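Local structure of BAG family molecular chaperone regulator 2 (Arabidopsis thaliana, 4HWD) at residues N43-L48 and A81-K86. The protein probably acts as a co-chaperone in programmed cell death and stress responses, its BAG domain binding the ATPase domain of HSP70/HSC70 chaperones. Sequence-based numbering, arbitrary orientation.
Sequences NLMEML and ALDLLK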
ATOM      1  N   ASN A  43      -0.979  -0.575 -12.297  1.00 17.43           N
ATOM      2  CA  ASN A  43      -1.319  -1.866 -11.701  1.00 16.99           C
ATOM      3  C   ASN A  43      -1.027  -1.851 -10.196  1.00 16.69           C
ATOM      4  O   ASN A  43      -1.783  -2.402  -9.401  1.00 18.55           O
ATOM      5  CB  ASN A  43      -0.531  -2.996 -12.371  1.00 22.16           C
ATOM      6  CG  ASN A  43      -1.058  -3.334 -13.749  1.00 26.33           C
ATOM      7  OD1 ASN A  43      -2.270  -3.443 -13.951  1.00 30.58           O
ATOM      8  ND2 ASN A  43      -0.148  -3.518 -14.707  1.00 23.55           N
ATOM      9  N   LEU A  44       0.081  -1.215  -9.818  1.00 12.58           N
ATOM     10  CA  LEU A  44       0.482  -1.097  -8.416  1.00 10.64           C
ATOM     11  C   LEU A  44      -0.524  -0.215  -7.671  1.00 10.44           C
ATOM     12  O   LEU A  44      -0.843  -0.465  -6.511  1.00  9.01           O
ATOM     13  CB  LEU A  44       1.891  -0.484  -8.306  1.00  9.92           C
ATOM     14  CG  LEU A  44       2.551  -0.506  -6.918  1.00  8.85           C
ATOM     15  CD1 LEU A  44       2.872  -1.955  -6.550  1.00 10.74           C
ATOM     16  CD2 LEU A  44       3.833   0.327  -6.915  1.00  7.24           C
ATOM     17  N   MET A  45      -1.034   0.813  -8.343  1.00  8.29           N
ATOM     18  CA  MET A  45      -2.002   1.697  -7.711  1.00  8.62           C
ATOM     19  C   MET A  45      -3.257   0.938  -7.295  1.00  7.70           C
ATOM     20  O   MET A  45      -3.763   1.133  -6.200  1.00  7.27           O
ATOM     21  CB  MET A  45      -2.387   2.843  -8.651  1.00 10.23           C
ATOM     22  CG  MET A  45      -3.390   3.816  -8.034  1.00  6.93           C
ATOM     23  SD  MET A  45      -2.689   4.662  -6.620  1.00 18.93           S
ATOM     24  CE  MET A  45      -1.821   6.060  -7.460  1.00 12.96           C
ATOM     25  N   GLU A  46      -3.760   0.078  -8.172  1.00  9.18           N
ATOM     26  CA  GLU A  46      -4.954  -0.706  -7.874  1.00 10.55           C
ATOM     27  C   GLU A  46      -4.694  -1.707  -6.739  1.00  9.38           C
ATOM     28  O   GLU A  46      -5.582  -1.982  -5.928  1.00 11.88           O
ATOM     29  CB  GLU A  46      -5.424  -1.450  -9.134  1.00 12.54           C
ATOM     30  CG  GLU A  46      -6.689  -2.313  -8.957  1.00 12.46           C
ATOM     31  CD  GLU A  46      -6.409  -3.695  -8.387  1.00 18.81           C
ATOM     32  OE1 GLU A  46      -5.272  -4.201  -8.550  1.00 18.40           O
ATOM     33  OE2 GLU A  46      -7.334  -4.290  -7.798  1.00 19.57           O
ATOM     34  N   MET A  47      -3.487  -2.254  -6.681  1.00  7.79           N
ATOM     35  CA  MET A  47      -3.170  -3.207  -5.622  1.00 11.62           C
ATOM     36  C   MET A  47      -3.152  -2.511  -4.263  1.00 11.97           C
ATOM     37  O   MET A  47      -3.706  -3.027  -3.291  1.00 10.23           O
ATOM     38  CB  MET A  47      -1.835  -3.899  -5.906  1.00 11.25           C
ATOM     39  CG  MET A  47      -1.926  -4.934  -7.031  1.00 12.43           C
ATOM     40  SD  MET A  47      -0.360  -5.679  -7.521  1.00 22.52           S
ATOM     41  CE  MET A  47      -0.345  -5.350  -9.268  1.00 15.55           C
ATOM     42  N   LEU A  48      -2.546  -1.326  -4.198  1.00 11.38           N
ATOM     43  CA  LEU A  48      -2.493  -0.575  -2.942  1.00  9.78           C
ATOM     44  C   LEU A  48      -3.913  -0.239  -2.496  1.00 10.79           C
ATOM     45  O   LEU A  48      -4.275  -0.446  -1.333  1.00  9.14           O
ATOM     46  CB  LEU A  48      -1.690   0.724  -3.110  1.00  8.94           C
ATOM     47  CG  LEU A  48      -0.189   0.629  -3.411  1.00  9.43           C
ATOM     48  CD1 LEU A  48       0.340   1.975  -3.900  1.00  7.90           C
ATOM     49  CD2 LEU A  48       0.547   0.182  -2.162  1.00 11.13           C
ATOM     50  N   ALA A  81       2.816   8.807  -2.673  1.00  8.70           N
ATOM     51  CA  ALA A  81       4.169   8.773  -3.230  1.00 10.36           C
ATOM     52  C   ALA A  81       4.072   8.297  -4.675  1.00  7.70           C
ATOM     53  O   ALA A  81       4.732   8.838  -5.568  1.00  9.91           O
ATOM     54  CB  ALA A  81       5.070   7.820  -2.419  1.00  6.08           C
ATOM     55  N   LEU A  82       3.240   7.285  -4.900  1.00  5.39           N
ATOM     56  CA  LEU A  82       3.048   6.730  -6.230  1.00  4.44           C
ATOM     57  C   LEU A  82       2.437   7.780  -7.157  1.00  5.66           C
ATOM     58  O   LEU A  82       2.730   7.798  -8.356  1.00  5.17           O
ATOM     59  CB  LEU A  82       2.159   5.476  -6.151  1.00  4.24           C
ATOM     60  CG  LEU A  82       1.951   4.639  -7.424  1.00  5.67           C
ATOM     61  CD1 LEU A  82       3.273   4.420  -8.160  1.00  6.03           C
ATOM     62  CD2 LEU A  82       1.338   3.299  -7.034  1.00  5.13           C
ATOM     63  N   ASP A  83       1.583   8.649  -6.618  1.00  6.83           N
ATOM     64  CA  ASP A  83       0.990   9.712  -7.443  1.00 10.89           C
ATOM     65  C   ASP A  83       2.110  10.589  -7.999  1.00  9.77           C
ATOM     66  O   ASP A  83       2.051  11.054  -9.141  1.00 10.06           O
ATOM     67  CB  ASP A  83       0.047  10.606  -6.631  1.00  8.56           C
ATOM     68  CG  ASP A  83      -1.231   9.904  -6.224  1.00 12.04           C
ATOM     69  OD1 ASP A  83      -1.750   9.087  -7.014  1.00 17.15           O
ATOM     70  OD2 ASP A  83      -1.725  10.193  -5.114  1.00 10.90           O
ATOM     71  N   LEU A  84       3.125  10.833  -7.175  1.00  7.91           N
ATOM     72  CA  LEU A  84       4.255  11.651  -7.593  1.00  8.49           C
ATOM     73  C   LEU A  84       5.172  10.898  -8.553  1.00 11.42           C
ATOM     74  O   LEU A  84       5.811  11.510  -9.410  1.00 12.41           O
ATOM     75  CB  LEU A  84       5.023  12.154  -6.368  1.00  6.62           C
ATOM     76  CG  LEU A  84       4.399  13.396  -5.707  1.00 12.67           C
ATOM     77  CD1 LEU A  84       2.924  13.149  -5.425  1.00 15.28           C
ATOM     78  CD2 LEU A  84       5.139  13.748  -4.414  1.00 11.04           C
ATOM     79  N   LEU A  85       5.244   9.575  -8.418  1.00 10.81           N
ATOM     80  CA  LEU A  85       6.070   8.790  -9.336  1.00 11.03           C
ATOM     81  C   LEU A  85       5.435   8.798 -10.726  1.00 10.52           C
ATOM     82  O   LEU A  85       6.138   8.827 -11.733  1.00 11.10           O
ATOM     83  CB  LEU A  85       6.231   7.333  -8.859  1.00  7.91           C
ATOM     84  CG  LEU A  85       7.200   7.044  -7.702  1.00  8.83           C
ATOM     85  CD1 LEU A  85       7.497   5.548  -7.632  1.00  7.61           C
ATOM     86  CD2 LEU A  85       8.491   7.812  -7.922  1.00  6.33           C
ATOM     87  N   LYS A  86       4.107   8.763 -10.775  1.00 13.80           N
ATOM     88  CA  LYS A  86       3.386   8.772 -12.048  1.00 17.97           C
ATOM     89  C   LYS A  86       3.654  10.073 -12.784  1.00 20.03           C
ATOM     90  O   LYS A  86       3.876  10.083 -13.990  1.00 24.66           O
ATOM     91  CB  LYS A  86       1.877   8.626 -11.822  1.00 18.26           C
ATOM     92  CG  LYS A  86       1.438   7.242 -11.383  1.00 19.76           C
ATOM     93  CD  LYS A  86      -0.057   7.173 -11.127  1.00 22.39           C
ATOM     94  CE  LYS A  86      -0.862   7.470 -12.381  1.00 31.46           C
ATOM     95  NZ  LYS A  86      -2.337   7.398 -12.126  1.00 27.29           N
TER
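In the antiparallel three-helix bundle of the BAG domain, residues 43-48 of helix 38-57 face residues 81-86 of helix 63-89, which runs the other way at 168° with the local axes 10.9 Å apart. No hydrogen bond crosses; the contact is mainly apolar and centres on Leu82, whose CG stands anti to the backbone N so that CD2 reaches the opposite helix. There this methyl fits among Leu44, Met45 and Leu48, three residues on one flank of their helix. Leu48 CD1 comes closest to it, with Leu82 CD2 at 3.5 Å, the two side chains crossing obliquely. Leu44, likewise with CG anti to N, brings its CD2 to 3.9 Å from the same Leu82 CD2, while CB and CG of Leu44 also border it. Leu82 CD2 also lies 3.7 Å from the backbone N of Met45, so its methyl rests against the helix backbone itself. Met45 extends in the opposite direction past Leu82: its CG is also anti to N, but bends at chi2 (64°) and chi3 (85°) fold the thioether so that Met45 CE comes alongside Leu82, 4.0 Å from its CG. Leu44 also packs on Phe26 of helix 2-31, the third helix of the bundle, while Leu48 packs on Leu75, Tyr78 and Val79, one to two turns earlier on helix 63-89. Towards the partly exposed border, the Lys86 aliphatic chain flanks the methionine methyl, with Lys86 CD 4.2 Å from Met45 CE. Asp83 arrives across Met45 at about a right angle; with its CG beside the backbone N, the carboxylate turns back to the interface and sets Asp83 OD1 3.1 Å from the Met45 CE methyl.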